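Local coordinates for Pre-mRNA-splicing factor SAD1 (Saccharomyces cerevisiae, PDB 4MSX), which promotes assembly of newly made U4 snRNA into the U4/U6 snRNP and is required for pre-mRNA splicing, although its deubiquitinase fold is catalytically inactive, at residues V322-L327 and H378-D383; F167-F172 and Y179-I184. All blocks are in the same frame, centred on the assembly; numbering follows the deposited sequence. Where two conformers were deposited one is given.

Sad1 illustrates how a chain ties a fold together both by short and by long closures. From the N terminus it first builds the zinc-binding UBP-type finger and the helices 146-155 and 161-165, then reaches contact 2, where 167-172 pairs with 179-184 across only six intervening residues: a local beta hairpin that packs against strand 438-446 through Pro168, Leu180 and Phe183. Much later, contact 1 closes a loop of 50 residues, setting strand 323-325 alongside strand 374-379 in the large mixed sheet. The two closures follow in series, neither nesting nor crossing. Their nearest atoms lie about 18 Å apart, but both reach that same sheet.

Contact 1 (V322-L327 and H378-D383); sequences VLTLDL and HFNRFD
Thr324 and Leu325 bridge His378 and Phe379 in parallel register, adding the short strand 323-325 to the mixed sheet of the USP fold. As in parallel sheets, His378 bonds to the two residues flanking its partner Thr324: its N to Leu323 O at 2.9 Å, its O from Leu325 N (175°); Asn380 N then bonds to Leu325 O. Packing is tight on both faces here, with Val322 CG1 3.4 Å from His378 CB and, on the other face, Leu325 CD1 3.8 Å from Phe379 CE1. Leu327 CD2 comes up at the edge of the Phe379 ring, and its CD1 lies over one face of the Arg381 guanidinium, which is fixed in place by backbone carbonyls, NH1 bonding to those of Thr396 and Asn394 and NE to that of Thr473. The Asp326 end is looser: Asn380 ND2 makes only a weak bond to Asp326 OD1, and past the last direct backbone bond a water spans from Leu327 N to Asn380 O. With CG anti to the backbone N (chi1 157°), the His378 imidazole stands beside Thr324, while Phe474 meets it edge-to-face. In the ring plane, His378 ND1 shares a hydrogen bond of 2.8 Å with Thr324 OG1.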
loop_
_atom_site.group_PDB
_atom_site.type_symbol
_atom_site.label_atom_id
_atom_site.label_comp_id
_atom_site.label_asym_id
_atom_site.label_seq_id
_atom_site.Cartn_x
_atom_site.Cartn_y
_atom_site.Cartn_z
ATOM N N VAL A 322 12.301 9.219 -5.131
ATOM C CA VAL A 322 11.714 8.839 -6.404
ATOM C C VAL A 322 12.465 9.647 -7.462
ATOM O O VAL A 322 12.592 10.855 -7.345
ATOM C CB VAL A 322 10.185 9.182 -6.436
ATOM C CG1 VAL A 322 9.652 9.076 -7.871
ATOM C CG2 VAL A 322 9.409 8.265 -5.456
ATOM N N LEU A 323 12.960 8.981 -8.488
ATOM C CA LEU A 323 13.703 9.672 -9.544
ATOM C C LEU A 323 12.812 9.982 -10.705
ATOM O O LEU A 323 12.261 9.080 -11.307
ATOM C CB LEU A 323 14.845 8.766 -10.032
ATOM C CG LEU A 323 15.717 9.447 -11.099
ATOM C CD1 LEU A 323 16.446 10.656 -10.542
ATOM C CD2 LEU A 323 16.705 8.417 -11.632
ATOM N N THR A 324 12.630 11.265 -11.009
ATOM C CA THR A 324 11.716 11.652 -12.079
ATOM C C THR A 324 12.466 11.619 -13.391
ATOM O O THR A 324 13.533 12.177 -13.490
ATOM C CB THR A 324 11.115 13.061 -11.863
ATOM O OG1 THR A 324 10.188 12.991 -10.765
ATOM C CG2 THR A 324 10.347 13.542 -13.154
ATOM N N LEU A 325 11.899 10.918 -14.355
ATOM C CA LEU A 325 12.452 10.819 -15.707
ATOM C C LEU A 325 11.542 11.671 -16.610
ATOM O O LEU A 325 10.346 11.435 -16.699
ATOM C CB LEU A 325 12.437 9.360 -16.165
ATOM C CG LEU A 325 13.262 8.411 -15.269
ATOM C CD1 LEU A 325 13.243 6.957 -15.748
ATOM C CD2 LEU A 325 14.717 8.929 -15.116
ATOM N N ASP A 326 12.090 12.716 -17.209
ATOM C CA ASP A 326 11.311 13.575 -18.102
ATOM C C ASP A 326 11.118 12.909 -19.466
ATOM O O ASP A 326 12.021 12.335 -19.980
ATOM C CB ASP A 326 12.017 14.918 -18.287
ATOM C CG ASP A 326 12.023 15.765 -17.008
ATOM O OD1 ASP A 326 10.952 15.910 -16.346
ATOM O OD2 ASP A 326 13.121 16.255 -16.650
ATOM N N LEU A 327 9.943 13.050 -20.060
ATOM C CA LEU A 327 9.658 12.397 -21.306
ATOM C C LEU A 327 9.852 13.401 -22.452
ATOM O O LEU A 327 9.731 14.607 -22.270
ATOM C CB LEU A 327 8.215 11.918 -21.326
ATOM C CG LEU A 327 7.965 10.868 -20.189
ATOM C CD1 LEU A 327 6.461 10.614 -20.073
ATOM C CD2 LEU A 327 8.733 9.575 -20.421
ATOM N N HIS A 378 9.695 7.759 -11.544
ATOM C CA HIS A 378 8.407 8.406 -11.868
ATOM C C HIS A 378 8.528 8.934 -13.312
ATOM O O HIS A 378 9.512 9.609 -13.635
ATOM C CB HIS A 378 8.224 9.585 -10.924
ATOM C CG HIS A 378 7.280 10.653 -11.425
ATOM N ND1 HIS A 378 7.647 11.982 -11.495
ATOM C CD2 HIS A 378 5.978 10.593 -11.806
ATOM C CE1 HIS A 378 6.614 12.697 -11.932
ATOM N NE2 HIS A 378 5.579 11.888 -12.082
ATOM N N PHE A 379 7.539 8.653 -14.148
ATOM C CA PHE A 379 7.541 9.179 -15.548
ATOM C C PHE A 379 6.707 10.423 -15.553
ATOM O O PHE A 379 5.544 10.386 -15.161
ATOM C CB PHE A 379 7.023 8.120 -16.494
ATOM C CG PHE A 379 7.899 6.887 -16.463
ATOM C CD1 PHE A 379 9.077 6.831 -17.223
ATOM C CD2 PHE A 379 7.624 5.851 -15.590
ATOM C CE1 PHE A 379 9.932 5.702 -17.133
ATOM C CE2 PHE A 379 8.471 4.734 -15.476
ATOM C CZ PHE A 379 9.616 4.659 -16.254
ATOM N N ASN A 380 7.288 11.537 -15.990
ATOM C CA ASN A 380 6.627 12.820 -15.720
ATOM C C ASN A 380 5.505 13.060 -16.730
ATOM O O ASN A 380 5.692 13.784 -17.698
ATOM C CB ASN A 380 7.642 13.943 -15.788
ATOM C CG ASN A 380 7.060 15.260 -15.292
ATOM O OD1 ASN A 380 5.978 15.272 -14.688
ATOM N ND2 ASN A 380 7.757 16.359 -15.537
ATOM N N ARG A 381 4.358 12.448 -16.504
ATOM C CA ARG A 381 3.208 12.563 -17.418
ATOM C C ARG A 381 2.486 13.918 -17.382
ATOM O O ARG A 381 1.982 14.395 -18.419
ATOM C CB ARG A 381 2.174 11.510 -17.032
ATOM C CG ARG A 381 2.716 10.051 -17.064
ATOM C CD ARG A 381 2.863 9.549 -18.524
ATOM N NE ARG A 381 3.462 8.201 -18.589
ATOM C CZ ARG A 381 3.768 7.595 -19.738
ATOM N NH1 ARG A 381 3.574 8.225 -20.921
ATOM N NH2 ARG A 381 4.280 6.387 -19.702
ATOM N N PHE A 382 2.376 14.493 -16.187
ATOM C CA PHE A 382 1.459 15.628 -15.969
ATOM C C PHE A 382 2.088 16.980 -15.887
ATOM O O PHE A 382 2.945 17.237 -15.057
ATOM C CB PHE A 382 0.746 15.462 -14.627
ATOM C CG PHE A 382 -0.129 14.263 -14.574
ATOM C CD1 PHE A 382 -1.066 14.044 -15.562
ATOM C CD2 PHE A 382 -0.004 13.332 -13.547
ATOM C CE1 PHE A 382 -1.883 12.929 -15.554
ATOM C CE2 PHE A 382 -0.821 12.209 -13.513
ATOM C CZ PHE A 382 -1.751 11.996 -14.532
ATOM N N ASP A 383 1.554 17.893 -16.673
ATOM C CA ASP A 383 1.908 19.290 -16.502
ATOM C C ASP A 383 0.731 19.915 -15.711
ATOM O O ASP A 383 -0.268 20.343 -16.292
ATOM C CB ASP A 383 2.194 19.930 -17.883
ATOM C CG ASP A 383 2.370 21.450 -17.818
ATOM O OD1 ASP A 383 2.570 22.018 -16.713
ATOM O OD2 ASP A 383 2.325 22.060 -18.899
HETATM O O HOH W 1 7.995 14.995 -19.075
#

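Contact 2 (F167-F172 and Y179-I184); sequences FPRQCF and YLNGFI
Cys171 and Tyr179 face each other as an antiparallel hydrogen-bonded pair, Cys171 N to Tyr179 O at 2.7 Å and Tyr179 N to Cys171 O at 2.9 Å, while Gln170 and Leu180 form the adjoining non-hydrogen-bonded pair. On the Cys171 side, the Tyr179 ring turns its face to Cys171 CB, a CH-pi contact 3.7 Å from the centroid; the Tyr179 hydroxyl continues past it to Ser236 O and Leu239 N. Asn181 carries the pairing one step further, with its backbone N on Arg169 O and its side-chain OD1 on Arg169 N. Its CG sits between the backbone N and carbonyl carbon (chi1 72°), which swings OD1 back to take the Arg169 N-H at 2.8 Å, nearly in line with CG-OD1. The other branch, ND2, stands 3.3 Å above the centre of the Phe167 ring, amide and ring planes 76° apart, and also bonds to Trp235 O. A leucine here would probably leave Arg169 N and Trp235 O without these partners and the Phe167 face without its polar cover. Across the cis peptide, Pro168 turns its ring to the other side, where CG meets Phe183 CE1 at 3.7 Å and CB meets Leu180 CD1. The chain then leaves through a type II turn, Leu180 to Phe183, with Gly182 at a glycine-demanding position. The whole is a two-stranded beta hairpin, 170-172 with 178-180, followed by that turn.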
loop_
_atom_site.group_PDB
_atom_site.type_symbol
_atom_site.label_atom_id
_atom_site.label_comp_id
_atom_site.label_asym_id
_atom_site.label_seq_id
_atom_site.Cartn_x
_atom_site.Cartn_y
_atom_site.Cartn_z
ATOM N N PHE A 167 5.814 -17.217 1.860
ATOM C CA PHE A 167 4.929 -16.181 1.251
ATOM C C PHE A 167 5.542 -15.782 -0.096
ATOM O O PHE A 167 6.763 -15.710 -0.195
ATOM C CB PHE A 167 4.888 -14.919 2.123
ATOM C CG PHE A 167 4.058 -15.031 3.365
ATOM C CD1 PHE A 167 3.357 -16.182 3.664
ATOM C CD2 PHE A 167 3.959 -13.944 4.214
ATOM C CE1 PHE A 167 2.596 -16.274 4.821
ATOM C CE2 PHE A 167 3.227 -14.012 5.367
ATOM C CZ PHE A 167 2.524 -15.174 5.681
ATOM N N PRO A 168 4.721 -15.473 -1.117
ATOM C CA PRO A 168 3.254 -15.547 -1.083
ATOM C C PRO A 168 2.786 -16.965 -1.429
ATOM O O PRO A 168 3.518 -17.694 -2.098
ATOM C CB PRO A 168 2.821 -14.582 -2.199
ATOM C CG PRO A 168 3.987 -14.633 -3.230
ATOM C CD PRO A 168 5.241 -14.871 -2.366
ATOM N N ARG A 169 1.582 -17.342 -1.008
ATOM C CA ARG A 169 1.006 -18.641 -1.372
ATOM C C ARG A 169 -0.488 -18.504 -1.625
ATOM O O ARG A 169 -1.105 -17.520 -1.177
ATOM C CB ARG A 169 1.273 -19.659 -0.274
ATOM C CG ARG A 169 0.615 -19.336 1.054
ATOM C CD ARG A 169 0.288 -20.657 1.812
ATOM N NE ARG A 169 -0.308 -20.424 3.138
ATOM C CZ ARG A 169 0.398 -19.901 4.121
ATOM N NH1 ARG A 169 1.665 -19.584 3.880
ATOM N NH2 ARG A 169 -0.133 -19.702 5.303
ATOM N N GLN A 170 -1.090 -19.464 -2.320
ATOM C CA GLN A 170 -2.531 -19.391 -2.579
ATOM C C GLN A 170 -3.339 -19.690 -1.296
ATOM O O GLN A 170 -3.066 -20.635 -0.570
ATOM C CB GLN A 170 -2.960 -20.304 -3.745
ATOM C CG GLN A 170 -2.350 -19.896 -5.108
ATOM C CD GLN A 170 -3.017 -18.673 -5.790
ATOM O OE1 GLN A 170 -4.141 -18.261 -5.455
ATOM N NE2 GLN A 170 -2.326 -18.118 -6.797
ATOM N N CYS A 171 -4.324 -18.853 -1.033
ATOM C CA CYS A 171 -5.080 -18.907 0.202
ATOM C C CYS A 171 -6.538 -18.886 -0.159
ATOM O O CYS A 171 -6.886 -18.642 -1.312
ATOM C CB CYS A 171 -4.740 -17.680 1.059
ATOM S SG CYS A 171 -3.044 -17.672 1.668
ATOM N N PHE A 172 -7.410 -19.082 0.834
ATOM C CA PHE A 172 -8.866 -19.091 0.600
ATOM C C PHE A 172 -9.533 -18.238 1.654
ATOM O O PHE A 172 -9.162 -18.328 2.824
ATOM C CB PHE A 172 -9.420 -20.533 0.667
ATOM C CG PHE A 172 -8.919 -21.391 -0.451
ATOM C CD1 PHE A 172 -9.546 -21.376 -1.689
ATOM C CD2 PHE A 172 -7.770 -22.145 -0.289
ATOM C CE1 PHE A 172 -9.046 -22.138 -2.756
ATOM C CE2 PHE A 172 -7.260 -22.907 -1.344
ATOM C CZ PHE A 172 -7.900 -22.901 -2.578
ATOM N N TYR A 179 -6.975 -16.485 -3.228
ATOM C CA TYR A 179 -6.218 -15.261 -3.486
ATOM C C TYR A 179 -4.786 -15.595 -3.167
ATOM O O TYR A 179 -4.523 -16.573 -2.454
ATOM C CB TYR A 179 -6.691 -14.076 -2.629
ATOM C CG TYR A 179 -6.500 -14.272 -1.127
ATOM C CD1 TYR A 179 -7.433 -14.978 -0.371
ATOM C CD2 TYR A 179 -5.381 -13.732 -0.460
ATOM C CE1 TYR A 179 -7.272 -15.130 1.016
ATOM C CE2 TYR A 179 -5.204 -13.895 0.911
ATOM C CZ TYR A 179 -6.169 -14.581 1.643
ATOM O OH TYR A 179 -5.984 -14.755 2.980
ATOM N N LEU A 180 -3.851 -14.824 -3.730
ATOM C CA LEU A 180 -2.444 -14.984 -3.410
ATOM C C LEU A 180 -2.132 -13.966 -2.318
ATOM O O LEU A 180 -2.323 -12.762 -2.555
ATOM C CB LEU A 180 -1.620 -14.711 -4.718
ATOM C CG LEU A 180 -0.106 -14.863 -4.684
ATOM C CD1 LEU A 180 0.259 -16.320 -4.399
ATOM C CD2 LEU A 180 0.540 -14.401 -6.045
ATOM N N ASN A 181 -1.650 -14.387 -1.146
ATOM C CA ASN A 181 -1.596 -13.448 -0.019
ATOM C C ASN A 181 -0.542 -12.363 -0.323
ATOM O O ASN A 181 0.458 -12.646 -0.981
ATOM C CB ASN A 181 -1.372 -14.107 1.352
ATOM C CG ASN A 181 0.061 -14.654 1.566
ATOM O OD1 ASN A 181 0.568 -15.436 0.760
ATOM N ND2 ASN A 181 0.713 -14.213 2.626
ATOM N N GLY A 182 -0.830 -11.127 0.086
ATOM C CA GLY A 182 -0.016 -9.958 -0.282
ATOM C C GLY A 182 -0.463 -9.338 -1.596
ATOM O O GLY A 182 -0.207 -8.154 -1.826
ATOM N N PHE A 183 -1.109 -10.107 -2.457
ATOM C CA PHE A 183 -1.472 -9.616 -3.800
ATOM C C PHE A 183 -2.990 -9.421 -3.897
ATOM O O PHE A 183 -3.666 -10.070 -4.706
ATOM C CB PHE A 183 -0.971 -10.604 -4.883
ATOM C CG PHE A 183 0.517 -10.638 -4.987
ATOM C CD1 PHE A 183 1.285 -11.294 -4.004
ATOM C CD2 PHE A 183 1.160 -10.005 -6.035
ATOM C CE1 PHE A 183 2.659 -11.325 -4.061
ATOM C CE2 PHE A 183 2.512 -10.018 -6.134
ATOM C CZ PHE A 183 3.294 -10.697 -5.113
ATOM N N ILE A 184 -3.538 -8.575 -3.031
ATOM C CA ILE A 184 -4.980 -8.417 -2.941
ATOM C C ILE A 184 -5.366 -6.963 -3.235
ATOM O O ILE A 184 -4.520 -6.073 -3.180
ATOM C CB ILE A 184 -5.514 -8.794 -1.546
ATOM C CG1 ILE A 184 -4.871 -7.918 -0.474
ATOM C CG2 ILE A 184 -5.247 -10.275 -1.233
ATOM C CD1 ILE A 184 -5.417 -8.172 0.896
#